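Local coordinates for EXOU (Pseudomonas aeruginosa, PDB 4AKX), which acts as a phospholipase toxin of the type III secretion system and is bound by the chaperone SpcU, at residues L508-D522 and L549-L563. Sequence-based numbering, arbitrary orientation.
Sequences LKLDEAMRSALQRLD and LLDAMRGQTVQSPVL
With CG of Asp-522 set anti to its own carbonyl carbon (chi1 -65°) and OG of Ser-560 anti to its backbone N (chi1 163°), carboxylate and hydroxyl meet at the start of helix 561-591. Asp-522 OD1 accepts from Ser-560 OG at 2.6 Å through its syn lone pair, on the side of OD2. The same OD1 also accepts from Val-562 N at 2.8 Å, met nearly along the C-O axis, so two donors grip one carboxylate oxygen. Ser-560 in turn occupies the N-cap position, where its OG receives Leu-563 N in a nearly straight bond (168°). A carboxylate at this helix start would probably be favoured by the amino end of the dipole. The side chains of Pro-561 and Asp-522 cross at about a right angle, with CG and CD of the proline beside OD1.

Apolar contacts run from here back along helix 512-524 and into the loop before it. Leu-521 CB lies 4.2 Å from Val-562 CG2, and Leu-518 crosses Leu-563 aslant, its CD1 3.9 Å from Leu-563 CD2. Beyond them lies Leu-510, at the centre of an inverse gamma turn; its CD1 touches two side chains, Leu-549 CD1 at 3.5 Å and Met-553 SE, a selenomethionine atom, at 3.7 Å. Met-514 and Leu-521 also pack on helix 474-502, while Met-553 touches Leu-567 of helix 561-591.

The contact thus joins helix 512-524 and its leading loop to the connection between helices 544-552 and 561-591, which includes a type II beta turn from Met-553 to Gln-556. It is an interhelical junction of the middle helical domain of ExoU, with a serine N-cap bonded to an aspartate of another helix at one end and a cluster of apolar side chains at the other.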
ATOM      1  N   LEU B 508      17.289 -50.191  17.175  1.00 81.00           N
ATOM      2  CA  LEU B 508      16.362 -50.377  16.043  1.00 91.17           C
ATOM      3  C   LEU B 508      14.964 -50.738  16.516  1.00 97.86           C
ATOM      4  O   LEU B 508      14.046 -49.906  16.498  1.00103.70           O
ATOM      5  CB  LEU B 508      16.867 -51.484  15.098  1.00 90.13           C
ATOM      6  CG  LEU B 508      16.038 -51.903  13.867  1.00 86.76           C
ATOM      7  CD1 LEU B 508      16.932 -51.782  12.648  1.00 88.49           C
ATOM      8  CD2 LEU B 508      15.418 -53.308  13.947  1.00 83.54           C
ATOM      9  N   LYS B 509      14.810 -52.011  16.890  1.00104.88           N
ATOM     10  CA  LYS B 509      13.567 -52.534  17.427  1.00 98.77           C
ATOM     11  C   LYS B 509      13.465 -52.120  18.875  1.00 97.13           C
ATOM     12  O   LYS B 509      14.329 -52.482  19.701  1.00 91.75           O
ATOM     13  CB  LYS B 509      13.519 -54.062  17.319  1.00 99.59           C
ATOM     14  CG  LYS B 509      12.149 -54.661  17.626  1.00109.16           C
ATOM     15  CD  LYS B 509      11.108 -54.360  16.533  1.00113.38           C
ATOM     16  CE  LYS B 509       9.762 -55.022  16.867  1.00121.80           C
ATOM     17  NZ  LYS B 509       8.998 -55.435  15.653  1.00123.51           N
ATOM     18  N   LEU B 510      12.439 -51.317  19.162  1.00 89.83           N
ATOM     19  CA  LEU B 510      12.026 -51.045  20.520  1.00 82.40           C
ATOM     20  C   LEU B 510      11.550 -52.315  21.238  1.00 87.14           C
ATOM     21  O   LEU B 510      10.397 -52.701  21.125  1.00 98.39           O
ATOM     22  CB  LEU B 510      10.955 -49.976  20.530  1.00 75.30           C
ATOM     23  CG  LEU B 510      11.476 -48.557  20.779  1.00 71.91           C
ATOM     24  CD1 LEU B 510      12.340 -48.032  19.623  1.00 70.30           C
ATOM     25  CD2 LEU B 510      10.299 -47.645  21.062  1.00 61.69           C
ATOM     26  N   ASP B 511      12.498 -52.997  21.881  1.00 83.51           N
ATOM     27  CA  ASP B 511      12.267 -53.958  22.957  1.00 81.69           C
ATOM     28  C   ASP B 511      11.372 -53.439  24.098  1.00 82.34           C
ATOM     29  O   ASP B 511      11.134 -52.226  24.249  1.00 78.52           O
ATOM     30  CB  ASP B 511      13.635 -54.377  23.554  1.00 88.58           C
ATOM     31  CG  ASP B 511      14.498 -53.151  24.047  1.00 92.20           C
ATOM     32  OD1 ASP B 511      13.924 -52.103  24.470  1.00 86.80           O
ATOM     33  OD2 ASP B 511      15.755 -53.247  24.027  1.00 88.81           O
ATOM     34  N   GLU B 512      10.974 -54.359  24.967  1.00 82.86           N
ATOM     35  CA  GLU B 512      10.158 -54.023  26.112  1.00 84.36           C
ATOM     36  C   GLU B 512      10.788 -52.995  27.084  1.00 81.01           C
ATOM     37  O   GLU B 512      10.093 -52.101  27.583  1.00 79.93           O
ATOM     38  CB  GLU B 512       9.768 -55.287  26.858  1.00 94.98           C
ATOM     39  CG  GLU B 512       8.639 -55.068  27.852  1.00112.37           C
ATOM     40  CD  GLU B 512       8.924 -55.805  29.178  1.00128.82           C
ATOM     41  OE1 GLU B 512       9.629 -56.853  29.138  1.00145.86           O
ATOM     42  OE2 GLU B 512       8.442 -55.333  30.255  1.00135.62           O
ATOM     43  N   ALA B 513      12.080 -53.147  27.374  1.00 78.13           N
ATOM     44  CA  ALA B 513      12.770 -52.284  28.340  1.00 70.08           C
ATOM     45  C   ALA B 513      12.675 -50.807  27.963  1.00 70.63           C
ATOM     46  O   ALA B 513      12.428 -49.963  28.826  1.00 76.26           O
ATOM     47  CB  ALA B 513      14.222 -52.699  28.493  1.00 67.85           C
HETATM   48  N   MSE B 514      12.827 -50.484  26.678  1.00 67.70           N
HETATM   49  CA  MSE B 514      12.620 -49.103  26.251  1.00 66.15           C
HETATM   50  C   MSE B 514      11.164 -48.723  26.439  1.00 66.11           C
HETATM   51  O   MSE B 514      10.843 -47.621  26.932  1.00 63.57           O
HETATM   52  CB  MSE B 514      13.036 -48.888  24.810  1.00 68.09           C
HETATM   53  CG  MSE B 514      14.441 -49.413  24.609  1.00 78.80           C
HETATM   54 SE   MSE B 514      15.138 -48.877  22.844  1.00100.10          SE
HETATM   55  CE  MSE B 514      15.106 -50.636  21.962  1.00 92.80           C
ATOM     56  N   ARG B 515      10.261 -49.627  26.068  1.00 62.84           N
ATOM     57  CA  ARG B 515       8.863 -49.335  26.221  1.00 63.57           C
ATOM     58  C   ARG B 515       8.554 -48.959  27.658  1.00 63.30           C
ATOM     59  O   ARG B 515       7.811 -48.006  27.913  1.00 62.01           O
ATOM     60  CB  ARG B 515       8.003 -50.494  25.753  1.00 69.93           C
ATOM     61  CG  ARG B 515       7.586 -50.352  24.298  1.00 81.25           C
ATOM     62  CD  ARG B 515       7.002 -51.650  23.784  1.00 98.01           C
ATOM     63  NE  ARG B 515       7.418 -51.958  22.421  1.00104.11           N
ATOM     64  CZ  ARG B 515       7.476 -53.195  21.927  1.00120.66           C
ATOM     65  NH1 ARG B 515       7.161 -54.237  22.699  1.00116.29           N
ATOM     66  NH2 ARG B 515       7.864 -53.395  20.664  1.00125.57           N
ATOM     67  N   SER B 516       9.175 -49.671  28.592  1.00 63.22           N
ATOM     68  CA  SER B 516       8.893 -49.505  29.997  1.00 61.81           C
ATOM     69  C   SER B 516       9.342 -48.157  30.468  1.00 64.52           C
ATOM     70  O   SER B 516       8.666 -47.510  31.287  1.00 70.82           O
ATOM     71  CB  SER B 516       9.611 -50.555  30.772  1.00 62.35           C
ATOM     72  OG  SER B 516       9.229 -51.808  30.270  1.00 73.87           O
ATOM     73  N   ALA B 517      10.493 -47.725  29.968  1.00 60.59           N
ATOM     74  CA  ALA B 517      11.030 -46.439  30.373  1.00 54.93           C
ATOM     75  C   ALA B 517      10.252 -45.356  29.682  1.00 54.21           C
ATOM     76  O   ALA B 517       9.991 -44.330  30.272  1.00 53.35           O
ATOM     77  CB  ALA B 517      12.506 -46.332  30.034  1.00 53.30           C
ATOM     78  N   LEU B 518       9.894 -45.564  28.415  1.00 53.10           N
ATOM     79  CA  LEU B 518       9.051 -44.586  27.744  1.00 51.45           C
ATOM     80  C   LEU B 518       7.694 -44.474  28.442  1.00 53.91           C
ATOM     81  O   LEU B 518       7.116 -43.376  28.535  1.00 51.30           O
ATOM     82  CB  LEU B 518       8.906 -44.900  26.268  1.00 48.67           C
ATOM     83  CG  LEU B 518      10.158 -44.619  25.473  1.00 46.70           C
ATOM     84  CD1 LEU B 518      10.194 -45.357  24.162  1.00 44.15           C
ATOM     85  CD2 LEU B 518      10.251 -43.116  25.257  1.00 45.90           C
ATOM     86  N   GLN B 519       7.241 -45.586  29.022  1.00 55.84           N
ATOM     87  CA  GLN B 519       6.047 -45.562  29.878  1.00 59.36           C
ATOM     88  C   GLN B 519       6.221 -44.748  31.146  1.00 59.69           C
ATOM     89  O   GLN B 519       5.270 -44.174  31.654  1.00 58.58           O
ATOM     90  CB  GLN B 519       5.591 -46.967  30.205  1.00 58.47           C
ATOM     91  CG  GLN B 519       5.042 -47.617  28.964  1.00 68.99           C
ATOM     92  CD  GLN B 519       4.649 -49.047  29.154  1.00 71.26           C
ATOM     93  OE1 GLN B 519       4.882 -49.632  30.197  1.00 77.69           O
ATOM     94  NE2 GLN B 519       4.026 -49.616  28.141  1.00 81.80           N
ATOM     95  N   ARG B 520       7.440 -44.713  31.661  1.00 59.45           N
ATOM     96  CA  ARG B 520       7.669 -44.056  32.914  1.00 59.96           C
ATOM     97  C   ARG B 520       7.735 -42.581  32.677  1.00 61.91           C
ATOM     98  O   ARG B 520       7.292 -41.780  33.509  1.00 65.65           O
ATOM     99  CB  ARG B 520       8.945 -44.562  33.568  1.00 60.21           C
ATOM    100  CG  ARG B 520       8.696 -45.717  34.499  1.00 66.19           C
ATOM    101  CD  ARG B 520       9.946 -46.109  35.258  1.00 69.93           C
ATOM    102  NE  ARG B 520       9.837 -47.487  35.727  1.00 72.24           N
ATOM    103  CZ  ARG B 520       9.025 -47.877  36.701  1.00 72.03           C
ATOM    104  NH1 ARG B 520       8.248 -46.995  37.318  1.00 64.39           N
ATOM    105  NH2 ARG B 520       8.985 -49.152  37.053  1.00 84.42           N
ATOM    106  N   LEU B 521       8.277 -42.225  31.517  1.00 64.57           N
ATOM    107  CA  LEU B 521       8.351 -40.842  31.089  1.00 60.20           C
ATOM    108  C   LEU B 521       6.971 -40.358  30.729  1.00 61.07           C
ATOM    109  O   LEU B 521       6.588 -39.268  31.151  1.00 64.83           O
ATOM    110  CB  LEU B 521       9.250 -40.693  29.877  1.00 59.91           C
ATOM    111  CG  LEU B 521      10.730 -40.907  30.113  1.00 60.53           C
ATOM    112  CD1 LEU B 521      11.472 -40.722  28.795  1.00 55.57           C
ATOM    113  CD2 LEU B 521      11.170 -39.893  31.145  1.00 57.24           C
ATOM    114  N   ASP B 522       6.214 -41.159  29.969  1.00 53.99           N
ATOM    115  CA  ASP B 522       4.866 -40.750  29.612  1.00 55.16           C
ATOM    116  C   ASP B 522       4.055 -40.419  30.849  1.00 55.78           C
ATOM    117  O   ASP B 522       3.240 -39.533  30.826  1.00 61.83           O
ATOM    118  CB  ASP B 522       4.153 -41.809  28.798  1.00 64.52           C
ATOM    119  CG  ASP B 522       4.814 -42.056  27.419  1.00 80.31           C
ATOM    120  OD1 ASP B 522       5.173 -41.077  26.713  1.00 84.26           O
ATOM    121  OD2 ASP B 522       4.958 -43.244  27.028  1.00 87.01           O
ATOM    122  N   LEU B 549      18.168 -43.134  19.203  1.00 60.87           N
ATOM    123  CA  LEU B 549      16.808 -43.621  19.171  1.00 59.00           C
ATOM    124  C   LEU B 549      15.903 -42.722  18.342  1.00 58.04           C
ATOM    125  O   LEU B 549      15.044 -43.211  17.639  1.00 58.41           O
ATOM    126  CB  LEU B 549      16.260 -43.704  20.573  1.00 58.72           C
ATOM    127  CG  LEU B 549      14.740 -43.782  20.629  1.00 58.46           C
ATOM    128  CD1 LEU B 549      14.329 -45.242  20.461  1.00 64.15           C
ATOM    129  CD2 LEU B 549      14.201 -43.217  21.932  1.00 52.55           C
ATOM    130  N   LEU B 550      16.065 -41.405  18.465  1.00 58.60           N
ATOM    131  CA  LEU B 550      15.266 -40.477  17.670  1.00 57.25           C
ATOM    132  C   LEU B 550      15.574 -40.660  16.191  1.00 64.77           C
ATOM    133  O   LEU B 550      14.671 -40.614  15.368  1.00 73.91           O
ATOM    134  CB  LEU B 550      15.519 -39.034  18.069  1.00 51.05           C
ATOM    135  CG  LEU B 550      15.442 -38.574  19.511  1.00 48.16           C
ATOM    136  CD1 LEU B 550      15.800 -37.104  19.539  1.00 54.11           C
ATOM    137  CD2 LEU B 550      14.045 -38.692  20.065  1.00 45.97           C
ATOM    138  N   ASP B 551      16.843 -40.872  15.849  1.00 63.15           N
ATOM    139  CA  ASP B 551      17.200 -41.068  14.461  1.00 69.97           C
ATOM    140  C   ASP B 551      16.502 -42.281  13.904  1.00 69.15           C
ATOM    141  O   ASP B 551      16.234 -42.351  12.707  1.00 77.11           O
ATOM    142  CB  ASP B 551      18.711 -41.230  14.279  1.00 83.59           C
ATOM    143  CG  ASP B 551      19.490 -39.958  14.605  1.00 99.71           C
ATOM    144  OD1 ASP B 551      18.937 -38.841  14.444  1.00111.50           O
ATOM    145  OD2 ASP B 551      20.662 -40.083  15.032  1.00105.54           O
ATOM    146  N   ALA B 552      16.227 -43.249  14.771  1.00 65.49           N
ATOM    147  CA  ALA B 552      15.681 -44.542  14.346  1.00 63.51           C
ATOM    148  C   ALA B 552      14.156 -44.498  14.190  1.00 65.51           C
ATOM    149  O   ALA B 552      13.600 -44.979  13.201  1.00 74.57           O
ATOM    150  CB  ALA B 552      16.080 -45.616  15.324  1.00 58.32           C
HETATM  151  N   MSE B 553      13.481 -43.880  15.144  1.00 58.86           N
HETATM  152  CA  MSE B 553      12.067 -43.706  15.042  1.00 58.90           C
HETATM  153  C   MSE B 553      11.692 -42.523  14.151  1.00 63.85           C
HETATM  154  O   MSE B 553      10.524 -42.138  14.085  1.00 64.48           O
HETATM  155  CB  MSE B 553      11.592 -43.554  16.473  1.00 57.08           C
HETATM  156  CG  MSE B 553      11.909 -44.834  17.252  1.00 68.65           C
HETATM  157 SE   MSE B 553      10.870 -46.436  16.631  1.00 89.76          SE
HETATM  158  CE  MSE B 553      12.278 -47.461  15.681  1.00 81.30           C
ATOM    159  N   ARG B 554      12.664 -41.942  13.443  1.00 64.03           N
ATOM    160  CA  ARG B 554      12.378 -40.838  12.532  1.00 65.00           C
ATOM    161  C   ARG B 554      11.275 -41.221  11.529  1.00 70.16           C
ATOM    162  O   ARG B 554      11.362 -42.258  10.867  1.00 75.95           O
ATOM    163  CB  ARG B 554      13.644 -40.399  11.802  1.00 67.19           C
ATOM    164  CG  ARG B 554      13.491 -39.122  11.018  1.00 71.12           C
ATOM    165  CD  ARG B 554      14.348 -39.120   9.770  1.00 86.75           C
ATOM    166  NE  ARG B 554      14.079 -37.914   8.982  1.00110.78           N
ATOM    167  CZ  ARG B 554      14.846 -37.452   7.991  1.00113.64           C
ATOM    168  NH1 ARG B 554      15.965 -38.084   7.650  1.00119.78           N
ATOM    169  NH2 ARG B 554      14.488 -36.346   7.338  1.00109.52           N
ATOM    170  N   GLY B 555      10.216 -40.412  11.474  1.00 66.86           N
ATOM    171  CA  GLY B 555       9.125 -40.626  10.544  1.00 67.50           C
ATOM    172  C   GLY B 555       8.089 -41.621  10.999  1.00 70.09           C
ATOM    173  O   GLY B 555       7.098 -41.820  10.329  1.00 74.82           O
ATOM    174  N   GLN B 556       8.306 -42.238  12.155  1.00 74.76           N
ATOM    175  CA  GLN B 556       7.445 -43.336  12.629  1.00 74.76           C
ATOM    176  C   GLN B 556       6.328 -42.872  13.562  1.00 72.37           C
ATOM    177  O   GLN B 556       6.469 -41.825  14.238  1.00 73.84           O
ATOM    178  CB  GLN B 556       8.291 -44.407  13.309  1.00 74.74           C
ATOM    179  CG  GLN B 556       9.273 -45.071  12.359  1.00 88.13           C
ATOM    180  CD  GLN B 556       9.520 -46.521  12.702  1.00 95.75           C
ATOM    181  OE1 GLN B 556       8.575 -47.295  12.885  1.00102.47           O
ATOM    182  NE2 GLN B 556      10.799 -46.903  12.798  1.00 98.39           N
ATOM    183  N   THR B 557       5.217 -43.620  13.589  1.00 66.13           N
ATOM    184  CA  THR B 557       4.158 -43.341  14.560  1.00 66.12           C
ATOM    185  C   THR B 557       4.302 -44.212  15.782  1.00 74.23           C
ATOM    186  O   THR B 557       4.216 -45.453  15.678  1.00 89.48           O
ATOM    187  CB  THR B 557       2.766 -43.626  14.024  1.00 64.78           C
ATOM    188  OG1 THR B 557       2.518 -42.837  12.854  1.00 67.35           O
ATOM    189  CG2 THR B 557       1.739 -43.302  15.107  1.00 61.05           C
ATOM    190  N   VAL B 558       4.440 -43.581  16.950  1.00 68.42           N
ATOM    191  CA  VAL B 558       4.781 -44.318  18.172  1.00 60.65           C
ATOM    192  C   VAL B 558       3.772 -44.207  19.292  1.00 61.31           C
ATOM    193  O   VAL B 558       3.327 -43.129  19.599  1.00 63.19           O
ATOM    194  CB  VAL B 558       6.111 -43.869  18.727  1.00 54.03           C
ATOM    195  CG1 VAL B 558       7.142 -43.872  17.627  1.00 51.98           C
ATOM    196  CG2 VAL B 558       5.973 -42.489  19.348  1.00 52.79           C
ATOM    197  N   GLN B 559       3.495 -45.344  19.935  1.00 70.56           N
ATOM    198  CA  GLN B 559       2.639 -45.477  21.133  1.00 66.16           C
ATOM    199  C   GLN B 559       2.884 -44.372  22.174  1.00 63.49           C
ATOM    200  O   GLN B 559       1.958 -43.736  22.641  1.00 65.13           O
ATOM    201  CB  GLN B 559       2.911 -46.824  21.798  1.00 69.56           C
ATOM    202  CG  GLN B 559       2.129 -48.038  21.312  1.00 80.43           C
ATOM    203  CD  GLN B 559       2.226 -49.178  22.335  1.00 99.34           C
ATOM    204  OE1 GLN B 559       3.185 -49.954  22.322  1.00112.39           O
ATOM    205  NE2 GLN B 559       1.277 -49.227  23.284  1.00103.36           N
ATOM    206  N   SER B 560       4.138 -44.140  22.527  1.00 60.28           N
ATOM    207  CA  SER B 560       4.470 -43.172  23.561  1.00 55.57           C
ATOM    208  C   SER B 560       4.315 -41.703  23.136  1.00 55.84           C
ATOM    209  O   SER B 560       5.029 -41.240  22.265  1.00 61.65           O
ATOM    210  CB  SER B 560       5.902 -43.381  24.012  1.00 53.69           C
ATOM    211  OG  SER B 560       6.316 -42.237  24.702  1.00 56.76           O
ATOM    212  N   PRO B 561       3.443 -40.943  23.824  1.00 56.93           N
ATOM    213  CA  PRO B 561       3.368 -39.481  23.701  1.00 51.53           C
ATOM    214  C   PRO B 561       4.693 -38.728  23.814  1.00 51.25           C
ATOM    215  O   PRO B 561       4.835 -37.684  23.168  1.00 52.95           O
ATOM    216  CB  PRO B 561       2.463 -39.064  24.880  1.00 45.45           C
ATOM    217  CG  PRO B 561       2.228 -40.285  25.672  1.00 48.92           C
ATOM    218  CD  PRO B 561       2.414 -41.443  24.746  1.00 55.80           C
ATOM    219  N   VAL B 562       5.624 -39.187  24.663  1.00 50.91           N
ATOM    220  CA  VAL B 562       6.810 -38.369  24.950  1.00 47.38           C
ATOM    221  C   VAL B 562       7.721 -38.494  23.764  1.00 48.01           C
ATOM    222  O   VAL B 562       8.204 -37.505  23.193  1.00 47.44           O
ATOM    223  CB  VAL B 562       7.545 -38.813  26.204  1.00 44.07           C
ATOM    224  CG1 VAL B 562       8.996 -38.358  26.142  1.00 45.83           C
ATOM    225  CG2 VAL B 562       6.875 -38.214  27.416  1.00 45.66           C
ATOM    226  N   LEU B 563       7.871 -39.730  23.341  1.00 44.62           N
ATOM    227  CA  LEU B 563       8.567 -40.013  22.148  1.00 44.58           C
ATOM    228  C   LEU B 563       7.926 -39.319  20.944  1.00 46.18           C
ATOM    229  O   LEU B 563       8.629 -38.818  20.092  1.00 47.74           O
ATOM    230  CB  LEU B 563       8.607 -41.509  21.938  1.00 43.36           C
ATOM    231  CG  LEU B 563       9.661 -41.948  20.917  1.00 46.24           C
ATOM    232  CD1 LEU B 563      11.076 -41.378  21.196  1.00 40.95           C
ATOM    233  CD2 LEU B 563       9.646 -43.481  20.816  1.00 45.65           C
TER